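Local coordinates for Dps family protein (Staphylococcus aureus subsp. aureus, PDB 2D5K), which belongs to the Dps family of dodecameric ferritin-like proteins and probably stores iron and compacts the nucleoid under oxidative stress, at residues N13-V16 / A17-V21; L99-D102 / F103-S107. All coordinates share one frame; numbering follows the deposited sequence.

Contact 1: residues N13-V16 / A17-V21; sequences NQQV and ANWTV
N13 and A17 open a run of four successive i-to-i+4 backbone hydrogen bonds, closed by T20 N on V16 O, so that N13-V16 and A17-V21 form one unbroken turn-on-turn piece of helix 5-32. Among the side chains, N18 is the hub. Q14 turns its amide toward it, and NE2 gives a bond of 2.9 Å to N18 OD1, arriving from above the carbonyl plane rather than within it. The bend of the Q14 chain at chi2 (67°) is what folds the amide back over the next turn. The other end of the N18 amide serves Q15: ND2 donates to Q15 OE1 over 3.2 Å with a fairly straight N-H (163°), but from above the Q15 carbonyl plane, while OE1 lies near the plane of the N18 amide. Q15 OE1 also lies 3.3 Å from W19 NE1, a weak bond to the indole alongside it. T20 OG1, one turn on from V16, bends back to V16 O at 2.7 Å, and since T20 N reaches the same oxygen from the opposite face, this carbonyl is gripped twice. Beyond the helix, I82 N bonds N18 OD1, Q80 O takes Q14 NE2, and Q109 OE1 takes N18 ND2. Amides three and four residues apart on helix 5-32 thus tie it to Q80-I82 and, through Q109, to helix 92-120 within the four-helix bundle of the ferritin-like fold.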
loop_
_atom_site.group_PDB
_atom_site.type_symbol
_atom_site.label_atom_id
_atom_site.label_comp_id
_atom_site.label_asym_id
_atom_site.label_seq_id
_atom_site.Cartn_x
_atom_site.Cartn_y
_atom_site.Cartn_z
ATOM N N ASN B 13 -16.008 30.199 -14.945
ATOM C CA ASN B 13 -16.824 29.439 -15.887
ATOM C C ASN B 13 -16.156 29.317 -17.251
ATOM O O ASN B 13 -16.328 28.313 -17.939
ATOM C CB ASN B 13 -18.217 30.059 -16.043
ATOM C CG ASN B 13 -19.222 29.471 -15.074
ATOM O OD1 ASN B 13 -19.179 28.276 -14.774
ATOM N ND2 ASN B 13 -20.139 30.302 -14.587
ATOM N N GLN B 14 -15.395 30.336 -17.640
ATOM C CA GLN B 14 -14.694 30.297 -18.916
ATOM C C GLN B 14 -13.776 29.078 -18.922
ATOM O O GLN B 14 -13.671 28.380 -19.929
ATOM C CB GLN B 14 -13.874 31.571 -19.121
ATOM C CG GLN B 14 -12.949 31.543 -20.338
ATOM C CD GLN B 14 -13.702 31.520 -21.662
ATOM O OE1 GLN B 14 -14.444 32.450 -21.984
ATOM N NE2 GLN B 14 -13.511 30.455 -22.433
ATOM N N GLN B 15 -13.117 28.818 -17.793
ATOM C CA GLN B 15 -12.226 27.668 -17.701
ATOM C C GLN B 15 -13.003 26.360 -17.564
ATOM O O GLN B 15 -12.579 25.333 -18.086
ATOM C CB GLN B 15 -11.251 27.822 -16.528
ATOM C CG GLN B 15 -10.278 28.990 -16.675
ATOM C CD GLN B 15 -9.605 29.021 -18.037
ATOM O OE1 GLN B 15 -9.150 27.993 -18.542
ATOM N NE2 GLN B 15 -9.532 30.204 -18.635
ATOM N N VAL B 16 -14.136 26.382 -16.865
ATOM C CA VAL B 16 -14.925 25.156 -16.737
ATOM C C VAL B 16 -15.318 24.737 -18.150
ATOM O O VAL B 16 -15.264 23.554 -18.501
ATOM C CB VAL B 16 -16.209 25.368 -15.896
ATOM C CG1 VAL B 16 -17.052 24.092 -15.904
ATOM C CG2 VAL B 16 -15.844 25.727 -14.466
ATOM N N ALA B 17 -15.693 25.723 -18.961
ATOM C CA ALA B 17 -16.083 25.486 -20.347
ATOM C C ALA B 17 -14.901 24.971 -21.166
ATOM O O ALA B 17 -15.015 23.953 -21.850
ATOM C CB ALA B 17 -16.627 26.768 -20.963
ATOM N N ASN B 18 -13.769 25.673 -21.096
ATOM C CA ASN B 18 -12.568 25.267 -21.831
ATOM C C ASN B 18 -12.168 23.826 -21.550
ATOM O O ASN B 18 -11.924 23.046 -22.466
ATOM C CB ASN B 18 -11.356 26.128 -21.456
ATOM C CG ASN B 18 -11.461 27.557 -21.938
ATOM O OD1 ASN B 18 -12.185 27.864 -22.885
ATOM N ND2 ASN B 18 -10.702 28.444 -21.297
ATOM N N TRP B 19 -12.089 23.479 -20.270
ATOM C CA TRP B 19 -11.653 22.149 -19.897
ATOM C C TRP B 19 -12.678 21.046 -20.091
ATOM O O TRP B 19 -12.316 19.877 -20.208
ATOM C CB TRP B 19 -11.099 22.181 -18.472
ATOM C CG TRP B 19 -9.836 23.005 -18.429
ATOM C CD1 TRP B 19 -9.724 24.333 -18.117
ATOM C CD2 TRP B 19 -8.526 22.578 -18.827
ATOM N NE1 TRP B 19 -8.426 24.759 -18.303
ATOM C CE2 TRP B 19 -7.673 23.701 -18.737
ATOM C CE3 TRP B 19 -7.994 21.355 -19.255
ATOM C CZ2 TRP B 19 -6.313 23.636 -19.059
ATOM C CZ3 TRP B 19 -6.639 21.290 -19.576
ATOM C CH2 TRP B 19 -5.817 22.428 -19.475
ATOM N N THR B 20 -13.951 21.411 -20.147
ATOM C CA THR B 20 -14.972 20.404 -20.390
ATOM C C THR B 20 -14.826 20.023 -21.865
ATOM O O THR B 20 -14.874 18.848 -22.221
ATOM C CB THR B 20 -16.384 20.949 -20.118
ATOM O OG1 THR B 20 -16.523 21.219 -18.714
ATOM C CG2 THR B 20 -17.438 19.932 -20.531
ATOM N N VAL B 21 -14.630 21.021 -22.722
ATOM C CA VAL B 21 -14.453 20.750 -24.146
ATOM C C VAL B 21 -13.138 20.003 -24.357
ATOM O O VAL B 21 -13.083 19.028 -25.112
ATOM C CB VAL B 21 -14.438 22.049 -24.978
ATOM C CG1 VAL B 21 -14.178 21.727 -26.441
ATOM C CG2 VAL B 21 -15.772 22.772 -24.833
#

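Contact 2: residues L99-D102 / F103-S107; sequences LSQD and FTNIS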
loop_
_atom_site.group_PDB
_atom_site.type_symbol
_atom_site.label_atom_id
_atom_site.label_comp_id
_atom_site.label_asym_id
_atom_site.label_seq_id
_atom_site.Cartn_x
_atom_site.Cartn_y
_atom_site.Cartn_z
ATOM N N LEU B 99 -2.908 21.109 -29.278
ATOM C CA LEU B 99 -2.982 21.192 -27.824
ATOM C C LEU B 99 -2.047 22.299 -27.350
ATOM O O LEU B 99 -2.371 23.045 -26.424
ATOM C CB LEU B 99 -2.584 19.861 -27.183
ATOM C CG LEU B 99 -3.595 18.722 -27.338
ATOM C CD1 LEU B 99 -3.039 17.466 -26.685
ATOM C CD2 LEU B 99 -4.923 19.118 -26.692
ATOM N N SER B 100 -0.886 22.418 -27.986
ATOM C CA SER B 100 0.050 23.460 -27.591
ATOM C C SER B 100 -0.586 24.829 -27.802
ATOM O O SER B 100 -0.491 25.702 -26.937
ATOM C CB SER B 100 1.352 23.369 -28.388
ATOM O OG SER B 100 2.234 24.410 -28.000
ATOM N N GLN B 101 -1.237 25.021 -28.946
ATOM C CA GLN B 101 -1.887 26.297 -29.210
ATOM C C GLN B 101 -3.002 26.528 -28.190
ATOM O O GLN B 101 -3.191 27.647 -27.721
ATOM C CB GLN B 101 -2.462 26.346 -30.626
ATOM C CG GLN B 101 -3.012 27.724 -31.001
ATOM C CD GLN B 101 -1.946 28.809 -30.973
ATOM O OE1 GLN B 101 -0.949 28.732 -31.692
ATOM N NE2 GLN B 101 -2.151 29.827 -30.141
ATOM N N ASP B 102 -3.742 25.475 -27.847
ATOM C CA ASP B 102 -4.808 25.616 -26.856
ATOM C C ASP B 102 -4.216 26.038 -25.516
ATOM O O ASP B 102 -4.727 26.943 -24.855
ATOM C CB ASP B 102 -5.571 24.299 -26.655
ATOM C CG ASP B 102 -6.545 24.003 -27.781
ATOM O OD1 ASP B 102 -7.036 24.962 -28.415
ATOM O OD2 ASP B 102 -6.836 22.812 -28.019
ATOM N N PHE B 103 -3.137 25.373 -25.111
ATOM C CA PHE B 103 -2.508 25.694 -23.837
ATOM C C PHE B 103 -1.926 27.098 -23.822
ATOM O O PHE B 103 -1.941 27.769 -22.789
ATOM C CB PHE B 103 -1.458 24.637 -23.496
ATOM C CG PHE B 103 -2.049 23.374 -22.916
ATOM C CD1 PHE B 103 -3.169 22.782 -23.495
ATOM C CD2 PHE B 103 -1.497 22.786 -21.783
ATOM C CE1 PHE B 103 -3.731 21.625 -22.955
ATOM C CE2 PHE B 103 -2.051 21.628 -21.235
ATOM C CZ PHE B 103 -3.171 21.048 -21.822
ATOM N N THR B 104 -1.428 27.554 -24.966
ATOM C CA THR B 104 -0.897 28.909 -25.056
ATOM C C THR B 104 -2.064 29.880 -24.863
ATOM O O THR B 104 -1.952 30.870 -24.130
ATOM C CB THR B 104 -0.243 29.167 -26.436
ATOM O OG1 THR B 104 0.990 28.442 -26.519
ATOM C CG2 THR B 104 0.030 30.661 -26.638
ATOM N N ASN B 105 -3.188 29.592 -25.517
ATOM C CA ASN B 105 -4.366 30.447 -25.409
ATOM C C ASN B 105 -4.924 30.477 -23.992
ATOM O O ASN B 105 -5.292 31.536 -23.481
ATOM C CB ASN B 105 -5.468 29.983 -26.366
ATOM C CG ASN B 105 -5.075 30.126 -27.823
ATOM O OD1 ASN B 105 -4.168 30.891 -28.165
ATOM N ND2 ASN B 105 -5.768 29.401 -28.695
ATOM N N ILE B 106 -4.996 29.309 -23.365
ATOM C CA ILE B 106 -5.508 29.211 -22.007
ATOM C C ILE B 106 -4.593 29.939 -21.023
ATOM O O ILE B 106 -5.066 30.657 -20.142
ATOM C CB ILE B 106 -5.654 27.731 -21.591
ATOM C CG1 ILE B 106 -6.788 27.093 -22.402
ATOM C CG2 ILE B 106 -5.917 27.621 -20.082
ATOM C CD1 ILE B 106 -6.819 25.574 -22.342
ATOM N N SER B 107 -3.284 29.764 -21.172
ATOM C CA SER B 107 -2.354 30.422 -20.264
ATOM C C SER B 107 -2.522 31.937 -20.332
ATOM O O SER B 107 -2.441 32.622 -19.314
ATOM C CB SER B 107 -0.910 30.042 -20.593
ATOM O OG SER B 107 -0.020 30.628 -19.655
HETATM O O HOH W 1 1.696 27.516 -28.948
HETATM O O HOH W 2 -7.783 27.512 -27.732
#
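Q101 and N105 meet through their side-chain amides one helical turn apart, with Q101 NE2 donating to N105 OD1 over 3.0 Å. The donor lies above the N105 carbonyl plane, whereas the acceptor sits squarely in the plane of the Q101 amide; the two planes are 41° apart. Q101 reaches this place because CG stands anti to the backbone N (chi1 -173°) and the chain then bends at chi2. The N105 amide is used at its other end as well: ND2 donates to a water, 2.9 Å away, which in turn gives a proton to D102 OD1 at 2.7 Å. This water therefore ties together two side chains that do not bond directly. On the inner side, F103 packs back against its own helix, CD1 coming within 3.0 Å of L99 O, the carbonyl that also accepts F103 N. I106 likewise lays CG1 3.2 Å from D102 O. A second water lies between S100 OG and T104 OG1, 2.7 Å from the latter.

Beyond this first shell, helix 123-147 supplies N140, which bonds to both S100 OG and T104 OG1, and F143, whose ring meets F103 edge-to-face. From helix 5-32, K25 forms a salt bridge with D102 OD2, while L26 and F29 pack on L99.

The D102 carboxylate is thus divided between two partners, water on OD1 and a lysine on OD2. This pairing within a buried setting would be expected to favour its ionised form, and water links S100 to T104 and D102 to N105 where no direct side-chain bond joins them.

Overall arrangement
Contacts 1 and 2 lie on different helices of one bundle, 5-32 and 92-120, with centres 13 Å apart, and they touch through packing that is largely nonpolar. The indole of W19 makes the bridge: CH2 comes to 3.8 Å from F103 CZ, and CZ2 to 3.8 Å from I106 CD1. Beside it, I106 CG2 lies 3.6 Å from Q15 OE1, bringing a methyl group against an amide oxygen of contact 1. Helix 123-147 packs on both contacts, since V136 touches W19 as well as F103. Together the two contacts illustrate how a four-helix bundle combines hydrogen bonds along each helix with side-chain packing between helices.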